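Local coordinates for protein 3-dehydroquinate dehydratase (Thermus thermophilus, PDB 2UYG) that probably catalyses the trans-dehydration of 3-dehydroquinate to 3-dehydroshikimate through an enolate intermediate, the third step of chorismate biosynthesis, at residues Ile88-Asn102 against Ala118-Tyr131. Residues are numbered along the deposited sequence; the frame is centred on the assembly and turned at random.
Sequences IRAQPLPVVEVHLTN and ACRGIVSGFGPLSY
Val98 sets CG1 squarely over one face of the Tyr131 ring, a CH-pi contact 3.6 Å from the centroid. With CG1 anti to its backbone N (chi1 151°), the methyl points at the first turn of helix 129-140. Leu100 brings CD2 to the edge of the same ring, 4.0 Å from Tyr131 CE1. The ring is thus held at face and edge, and its OH is hydrogen-bonded to Asn73, a predicted substrate-binding residue.

The other face of the sheet carries Glu97, His99, Ile122 and Ser124. Glu97 and Ile122 run side by side, and Ile122 CD1 ends 3.3 Å from Glu97 OE1. Ile122 CD1 and Ser124 CB both lie at the edge of the His99 ring. His99 NE2 donates to the anti lone pair of Glu97 OE1 at 2.6 Å, nearly in the ring plane. Glu97 OE1 also bonds to Ser113 and OE2 to Thr115, which probably helps to hold the carboxylate in place.

Strands 95-99 and 121-124 run parallel, only 14° apart. Glu97 and His99 each have their N bonded across, to Gly121 O and Val123 O. At the end of the ladder, Gly125 N (3.3 Å) and the hydroxyl Ser130 OG (2.8 Å) grip His99 O from opposite faces of its carbonyl plane. Gly127 N meets a lone pair of Leu100 O at 2.8 Å.

Strand 121-124 pairs antiparallel with a neighbouring subunit, continuing the sheet across the interface. The bonds to His99 O and Leu100 O probably steady the end of strand 95-99, where the predicted proton donor His99 is followed by the predicted substrate-binding Leu100 and Thr101. The Glu97 bond probably sets the rotation of the imidazole.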
ATOM      1  N   ILE A  88       2.382  24.706 -16.164  1.00 24.52           N
ATOM      2  CA  ILE A  88       3.711  25.228 -15.992  1.00 25.37           C
ATOM      3  C   ILE A  88       4.723  24.662 -16.990  1.00 25.11           C
ATOM      4  O   ILE A  88       5.641  25.390 -17.432  1.00 24.24           O
ATOM      5  CB  ILE A  88       4.252  25.276 -14.502  1.00 25.84           C
ATOM      6  CG1 ILE A  88       5.436  24.415 -14.318  1.00 26.61           C
ATOM      7  CG2 ILE A  88       3.205  25.269 -13.326  1.00 30.03           C
ATOM      8  CD1 ILE A  88       6.558  25.241 -14.040  1.00 27.31           C
ATOM      9  N   ARG A  89       4.528  23.387 -17.349  1.00 25.60           N
ATOM     10  CA  ARG A  89       5.393  22.697 -18.303  1.00 28.33           C
ATOM     11  C   ARG A  89       5.171  23.227 -19.720  1.00 28.53           C
ATOM     12  O   ARG A  89       6.073  23.156 -20.547  1.00 28.82           O
ATOM     13  CB  ARG A  89       5.159  21.165 -18.324  1.00 30.11           C
ATOM     14  CG  ARG A  89       5.936  20.318 -17.245  1.00 35.59           C
ATOM     15  CD  ARG A  89       7.280  19.747 -17.775  1.00 47.07           C
ATOM     16  NE  ARG A  89       8.491  20.640 -17.630  1.00 53.94           N
ATOM     17  CZ  ARG A  89       9.020  21.470 -18.587  1.00 58.53           C
ATOM     18  NH1 ARG A  89      10.120  22.201 -18.306  1.00 59.95           N
ATOM     19  NH2 ARG A  89       8.449  21.616 -19.799  1.00 55.38           N
ATOM     20  N   ALA A  90       3.990  23.794 -19.991  1.00 27.91           N
ATOM     21  CA  ALA A  90       3.603  24.113 -21.353  1.00 27.14           C
ATOM     22  C   ALA A  90       4.068  25.463 -21.752  1.00 27.50           C
ATOM     23  O   ALA A  90       3.723  25.845 -22.832  1.00 27.52           O
ATOM     24  CB  ALA A  90       2.105  24.040 -21.518  1.00 28.04           C
ATOM     25  N   GLN A  91       4.820  26.171 -20.879  1.00 28.06           N
ATOM     26  CA  GLN A  91       5.269  27.548 -21.060  1.00 27.34           C
ATOM     27  C   GLN A  91       6.749  27.734 -20.679  1.00 29.35           C
ATOM     28  O   GLN A  91       7.314  26.940 -19.948  1.00 27.90           O
ATOM     29  CB  GLN A  91       4.338  28.511 -20.286  1.00 29.42           C
ATOM     30  CG  GLN A  91       4.222  28.452 -18.755  1.00 25.12           C
ATOM     31  CD  GLN A  91       5.437  28.983 -18.122  1.00 25.57           C
ATOM     32  OE1 GLN A  91       5.803  30.124 -18.403  1.00 24.66           O
ATOM     33  NE2 GLN A  91       6.172  28.129 -17.354  1.00 24.75           N
ATOM     34  N   PRO A  92       7.415  28.737 -21.230  1.00 29.90           N
ATOM     35  CA  PRO A  92       8.881  28.791 -21.166  1.00 30.02           C
ATOM     36  C   PRO A  92       9.549  29.433 -19.891  1.00 29.43           C
ATOM     37  O   PRO A  92      10.766  29.287 -19.660  1.00 29.77           O
ATOM     38  CB  PRO A  92       9.208  29.540 -22.478  1.00 30.39           C
ATOM     39  CG  PRO A  92       8.166  30.593 -22.535  1.00 32.23           C
ATOM     40  CD  PRO A  92       6.872  29.859 -22.026  1.00 31.29           C
ATOM     41  N   LEU A  93       8.757  30.064 -19.041  1.00 28.17           N
ATOM     42  CA  LEU A  93       9.275  30.840 -17.962  1.00 27.96           C
ATOM     43  C   LEU A  93       9.704  29.932 -16.781  1.00 30.13           C
ATOM     44  O   LEU A  93       9.129  28.846 -16.538  1.00 31.94           O
ATOM     45  CB  LEU A  93       8.226  31.857 -17.497  1.00 27.29           C
ATOM     46  CG  LEU A  93       7.670  32.928 -18.453  1.00 24.62           C
ATOM     47  CD1 LEU A  93       6.926  33.964 -17.676  1.00 20.69           C
ATOM     48  CD2 LEU A  93       8.700  33.586 -19.406  1.00 23.27           C
ATOM     49  N   PRO A  94      10.747  30.324 -16.100  1.00 29.65           N
ATOM     50  CA  PRO A  94      11.083  29.685 -14.825  1.00 30.27           C
ATOM     51  C   PRO A  94       9.973  29.919 -13.806  1.00 29.34           C
ATOM     52  O   PRO A  94       9.563  31.074 -13.661  1.00 27.23           O
ATOM     53  CB  PRO A  94      12.308  30.479 -14.354  1.00 30.02           C
ATOM     54  CG  PRO A  94      12.284  31.687 -15.148  1.00 30.89           C
ATOM     55  CD  PRO A  94      11.746  31.316 -16.500  1.00 29.71           C
ATOM     56  N   VAL A  95       9.580  28.876 -13.092  1.00 26.75           N
ATOM     57  CA  VAL A  95       8.572  28.976 -12.075  1.00 27.26           C
ATOM     58  C   VAL A  95       9.180  28.558 -10.687  1.00 26.91           C
ATOM     59  O   VAL A  95       9.810  27.503 -10.572  1.00 28.23           O
ATOM     60  CB  VAL A  95       7.433  28.088 -12.417  1.00 28.07           C
ATOM     61  CG1 VAL A  95       6.354  28.190 -11.371  1.00 29.17           C
ATOM     62  CG2 VAL A  95       6.842  28.423 -13.791  1.00 27.14           C
ATOM     63  N   VAL A  96       9.059  29.432  -9.692  1.00 24.04           N
ATOM     64  CA  VAL A  96       9.459  29.143  -8.353  1.00 24.70           C
ATOM     65  C   VAL A  96       8.176  28.943  -7.499  1.00 24.69           C
ATOM     66  O   VAL A  96       7.322  29.775  -7.511  1.00 23.47           O
ATOM     67  CB  VAL A  96      10.262  30.269  -7.703  1.00 24.64           C
ATOM     68  CG1 VAL A  96      10.747  29.815  -6.330  1.00 24.14           C
ATOM     69  CG2 VAL A  96      11.527  30.646  -8.578  1.00 25.46           C
ATOM     70  N   GLU A  97       8.072  27.801  -6.827  1.00 23.10           N
ATOM     71  CA  GLU A  97       6.906  27.421  -6.037  1.00 23.10           C
ATOM     72  C   GLU A  97       7.206  27.907  -4.635  1.00 21.14           C
ATOM     73  O   GLU A  97       8.231  27.633  -4.119  1.00 22.46           O
ATOM     74  CB  GLU A  97       6.700  25.898  -6.051  1.00 22.31           C
ATOM     75  CG  GLU A  97       5.521  25.474  -5.248  1.00 25.37           C
ATOM     76  CD  GLU A  97       5.154  23.986  -5.364  1.00 27.41           C
ATOM     77  OE1 GLU A  97       4.894  23.314  -4.303  1.00 27.78           O
ATOM     78  OE2 GLU A  97       5.135  23.488  -6.478  1.00 32.19           O
ATOM     79  N   VAL A  98       6.295  28.598  -4.035  1.00 21.74           N
ATOM     80  CA  VAL A  98       6.440  29.182  -2.704  1.00 23.29           C
ATOM     81  C   VAL A  98       5.283  28.776  -1.823  1.00 23.08           C
ATOM     82  O   VAL A  98       4.130  28.651  -2.287  1.00 21.70           O
ATOM     83  CB  VAL A  98       6.547  30.731  -3.021  1.00 25.08           C
ATOM     84  CG1 VAL A  98       6.080  31.574  -2.017  1.00 32.59           C
ATOM     85  CG2 VAL A  98       8.015  31.039  -3.387  1.00 24.57           C
ATOM     86  N   HIS A  99       5.539  28.558  -0.520  1.00 24.13           N
ATOM     87  CA  HIS A  99       4.422  28.365   0.460  1.00 23.54           C
ATOM     88  C   HIS A  99       4.813  29.057   1.744  1.00 23.96           C
ATOM     89  O   HIS A  99       5.972  28.981   2.113  1.00 24.46           O
ATOM     90  CB  HIS A  99       4.172  26.898   0.806  1.00 21.32           C
ATOM     91  CG  HIS A  99       4.055  26.025  -0.379  1.00 23.94           C
ATOM     92  ND1 HIS A  99       2.842  25.758  -0.988  1.00 22.10           N
ATOM     93  CD2 HIS A  99       5.002  25.424  -1.139  1.00 24.10           C
ATOM     94  CE1 HIS A  99       3.056  24.973  -2.025  1.00 20.76           C
ATOM     95  NE2 HIS A  99       4.356  24.760  -2.149  1.00 23.67           N
ATOM     96  N   LEU A 100       3.853  29.668   2.410  1.00 23.63           N
ATOM     97  CA  LEU A 100       4.040  30.339   3.654  1.00 25.00           C
ATOM     98  C   LEU A 100       4.467  29.392   4.755  1.00 25.51           C
ATOM     99  O   LEU A 100       5.332  29.737   5.541  1.00 21.97           O
ATOM    100  CB  LEU A 100       2.722  30.942   4.114  1.00 25.50           C
ATOM    101  CG  LEU A 100       2.208  32.020   3.134  1.00 29.27           C
ATOM    102  CD1 LEU A 100       0.702  31.998   3.232  1.00 31.83           C
ATOM    103  CD2 LEU A 100       2.802  33.350   3.469  1.00 28.64           C
ATOM    104  N   THR A 101       3.807  28.235   4.795  1.00 25.61           N
ATOM    105  CA  THR A 101       3.962  27.267   5.866  1.00 26.96           C
ATOM    106  C   THR A 101       4.806  26.151   5.405  1.00 27.74           C
ATOM    107  O   THR A 101       5.022  25.973   4.215  1.00 28.31           O
ATOM    108  CB  THR A 101       2.596  26.604   6.321  1.00 28.40           C
ATOM    109  OG1 THR A 101       1.962  25.899   5.232  1.00 30.58           O
ATOM    110  CG2 THR A 101       1.615  27.609   6.794  1.00 26.25           C
ATOM    111  N   ASN A 102       5.278  25.375   6.375  1.00 29.34           N
ATOM    112  CA  ASN A 102       6.119  24.228   6.127  1.00 29.88           C
ATOM    113  C   ASN A 102       5.185  23.059   5.879  1.00 30.97           C
ATOM    114  O   ASN A 102       4.546  22.533   6.830  1.00 29.95           O
ATOM    115  CB  ASN A 102       6.983  23.923   7.363  1.00 30.12           C
ATOM    116  CG  ASN A 102       7.918  22.739   7.139  1.00 30.88           C
ATOM    117  OD1 ASN A 102       7.740  21.951   6.200  1.00 28.22           O
ATOM    118  ND2 ASN A 102       8.921  22.618   7.986  1.00 33.11           N
ATOM    119  N   ALA A 118       7.996  20.415 -11.810  1.00 25.50           N
ATOM    120  CA  ALA A 118       8.239  21.248 -12.953  1.00 25.77           C
ATOM    121  C   ALA A 118       8.765  22.634 -12.646  1.00 25.88           C
ATOM    122  O   ALA A 118       8.999  23.354 -13.558  1.00 28.99           O
ATOM    123  CB  ALA A 118       6.967  21.359 -13.781  1.00 27.21           C
ATOM    124  N   CYS A 119       8.992  23.003 -11.407  1.00 25.17           N
ATOM    125  CA  CYS A 119       9.526  24.298 -11.032  1.00 25.87           C
ATOM    126  C   CYS A 119      11.110  24.303 -10.899  1.00 26.04           C
ATOM    127  O   CYS A 119      11.740  23.286 -10.609  1.00 26.95           O
ATOM    128  CB  CYS A 119       8.867  24.698  -9.681  1.00 25.34           C
ATOM    129  SG  CYS A 119       6.978  24.900  -9.708  1.00 26.19           S
ATOM    130  N   ARG A 120      11.704  25.463 -10.998  1.00 26.51           N
ATOM    131  CA  ARG A 120      13.109  25.651 -10.698  1.00 27.57           C
ATOM    132  C   ARG A 120      13.335  25.161  -9.301  1.00 26.56           C
ATOM    133  O   ARG A 120      14.254  24.448  -9.037  1.00 26.88           O
ATOM    134  CB  ARG A 120      13.515  27.158 -10.730  1.00 28.47           C
ATOM    135  CG  ARG A 120      13.858  27.632 -12.014  1.00 34.41           C
ATOM    136  CD  ARG A 120      15.146  26.909 -12.567  1.00 39.41           C
ATOM    137  NE  ARG A 120      15.267  27.343 -13.938  1.00 39.83           N
ATOM    138  CZ  ARG A 120      15.758  28.513 -14.280  1.00 48.25           C
ATOM    139  NH1 ARG A 120      15.817  28.836 -15.577  1.00 53.10           N
ATOM    140  NH2 ARG A 120      16.202  29.366 -13.346  1.00 46.47           N
ATOM    141  N   GLY A 121      12.500  25.595  -8.373  1.00 26.96           N
ATOM    142  CA  GLY A 121      12.738  25.218  -6.987  1.00 26.28           C
ATOM    143  C   GLY A 121      11.546  25.488  -6.150  1.00 25.10           C
ATOM    144  O   GLY A 121      10.499  25.963  -6.698  1.00 23.83           O
ATOM    145  N   ILE A 122      11.721  25.205  -4.855  1.00 23.60           N
ATOM    146  CA  ILE A 122      10.685  25.335  -3.874  1.00 23.87           C
ATOM    147  C   ILE A 122      11.165  25.966  -2.612  1.00 23.36           C
ATOM    148  O   ILE A 122      12.263  25.675  -2.115  1.00 22.75           O
ATOM    149  CB  ILE A 122       9.907  23.946  -3.665  1.00 24.88           C
ATOM    150  CG1 ILE A 122       8.858  24.023  -2.550  1.00 27.18           C
ATOM    151  CG2 ILE A 122      10.818  22.806  -3.506  1.00 29.91           C
ATOM    152  CD1 ILE A 122       7.758  22.953  -2.732  1.00 32.21           C
ATOM    153  N   VAL A 123      10.369  26.912  -2.107  1.00 22.20           N
ATOM    154  CA  VAL A 123      10.667  27.499  -0.860  1.00 22.68           C
ATOM    155  C   VAL A 123       9.512  27.500   0.058  1.00 23.67           C
ATOM    156  O   VAL A 123       8.432  28.030  -0.222  1.00 24.83           O
ATOM    157  CB  VAL A 123      11.526  28.865  -0.886  1.00 23.69           C
ATOM    158  CG1 VAL A 123      11.882  29.352  -2.196  1.00 22.07           C
ATOM    159  CG2 VAL A 123      11.050  29.835   0.050  1.00 26.43           C
ATOM    160  N   SER A 124       9.680  26.870   1.195  1.00 24.30           N
ATOM    161  CA  SER A 124       8.561  26.976   2.131  1.00 26.92           C
ATOM    162  C   SER A 124       8.755  26.881   3.637  1.00 25.62           C
ATOM    163  O   SER A 124       9.657  26.255   4.105  1.00 24.04           O
ATOM    164  CB  SER A 124       7.510  25.968   1.687  1.00 29.62           C
ATOM    165  OG  SER A 124       7.937  24.690   1.975  1.00 32.08           O
ATOM    166  N   GLY A 125       7.874  27.585   4.371  1.00 26.60           N
ATOM    167  CA  GLY A 125       7.896  27.642   5.830  1.00 25.61           C
ATOM    168  C   GLY A 125       8.264  28.992   6.420  1.00 25.93           C
ATOM    169  O   GLY A 125       8.237  29.163   7.593  1.00 24.91           O
ATOM    170  N   PHE A 126       8.675  29.935   5.590  1.00 26.80           N
ATOM    171  CA  PHE A 126       9.204  31.195   6.041  1.00 25.73           C
ATOM    172  C   PHE A 126       8.161  32.264   6.120  1.00 26.96           C
ATOM    173  O   PHE A 126       8.498  33.414   6.179  1.00 28.37           O
ATOM    174  CB  PHE A 126      10.385  31.613   5.110  1.00 24.20           C
ATOM    175  CG  PHE A 126      11.353  30.529   4.908  1.00 22.12           C
ATOM    176  CD1 PHE A 126      11.396  29.828   3.751  1.00 22.42           C
ATOM    177  CD2 PHE A 126      12.157  30.138   5.922  1.00 20.10           C
ATOM    178  CE1 PHE A 126      12.241  28.747   3.586  1.00 20.53           C
ATOM    179  CE2 PHE A 126      12.997  29.121   5.787  1.00 23.95           C
ATOM    180  CZ  PHE A 126      13.027  28.355   4.606  1.00 23.73           C
ATOM    181  N   GLY A 127       6.877  31.951   6.091  1.00 28.52           N
ATOM    182  CA  GLY A 127       5.860  33.014   5.966  1.00 26.72           C
ATOM    183  C   GLY A 127       6.047  33.932   4.758  1.00 27.24           C
ATOM    184  O   GLY A 127       6.437  33.528   3.672  1.00 25.81           O
ATOM    185  N   PRO A 128       5.747  35.211   4.912  1.00 27.72           N
ATOM    186  CA  PRO A 128       5.871  36.136   3.796  1.00 26.97           C
ATOM    187  C   PRO A 128       7.285  36.108   3.135  1.00 27.47           C
ATOM    188  O   PRO A 128       7.543  36.297   1.934  1.00 25.93           O
ATOM    189  CB  PRO A 128       5.613  37.482   4.461  1.00 26.85           C
ATOM    190  CG  PRO A 128       4.721  37.197   5.500  1.00 27.41           C
ATOM    191  CD  PRO A 128       5.179  35.853   6.123  1.00 28.28           C
ATOM    192  N   LEU A 129       8.251  35.860   3.988  1.00 27.13           N
ATOM    193  CA  LEU A 129       9.623  35.767   3.537  1.00 26.35           C
ATOM    194  C   LEU A 129       9.881  34.645   2.543  1.00 24.95           C
ATOM    195  O   LEU A 129      10.904  34.671   1.910  1.00 25.28           O
ATOM    196  CB  LEU A 129      10.521  35.606   4.789  1.00 26.10           C
ATOM    197  CG  LEU A 129      10.573  36.894   5.604  1.00 29.33           C
ATOM    198  CD1 LEU A 129      11.143  36.584   6.951  1.00 30.86           C
ATOM    199  CD2 LEU A 129      11.433  37.963   4.909  1.00 31.80           C
ATOM    200  N   SER A 130       9.029  33.625   2.403  1.00 24.60           N
ATOM    201  CA  SER A 130       9.230  32.652   1.293  1.00 25.72           C
ATOM    202  C   SER A 130       9.153  33.380  -0.052  1.00 26.01           C
ATOM    203  O   SER A 130       9.800  32.944  -1.030  1.00 25.86           O
ATOM    204  CB  SER A 130       8.145  31.524   1.228  1.00 24.97           C
ATOM    205  OG  SER A 130       8.029  30.819   2.408  1.00 22.60           O
ATOM    206  N   TYR A 131       8.286  34.413  -0.121  1.00 26.27           N
ATOM    207  CA  TYR A 131       8.161  35.236  -1.355  1.00 26.47           C
ATOM    208  C   TYR A 131       9.398  36.033  -1.586  1.00 26.47           C
ATOM    209  O   TYR A 131       9.988  36.077  -2.711  1.00 27.61           O
ATOM    210  CB  TYR A 131       6.891  36.145  -1.359  1.00 24.78           C
ATOM    211  CG  TYR A 131       5.617  35.365  -1.426  1.00 24.33           C
ATOM    212  CD1 TYR A 131       5.128  34.646  -0.285  1.00 23.51           C
ATOM    213  CD2 TYR A 131       4.821  35.358  -2.597  1.00 25.03           C
ATOM    214  CE1 TYR A 131       3.885  33.888  -0.341  1.00 18.26           C
ATOM    215  CE2 TYR A 131       3.590  34.663  -2.628  1.00 21.48           C
ATOM    216  CZ  TYR A 131       3.148  33.921  -1.506  1.00 21.54           C
ATOM    217  OH  TYR A 131       1.960  33.276  -1.593  1.00 22.25           O
TER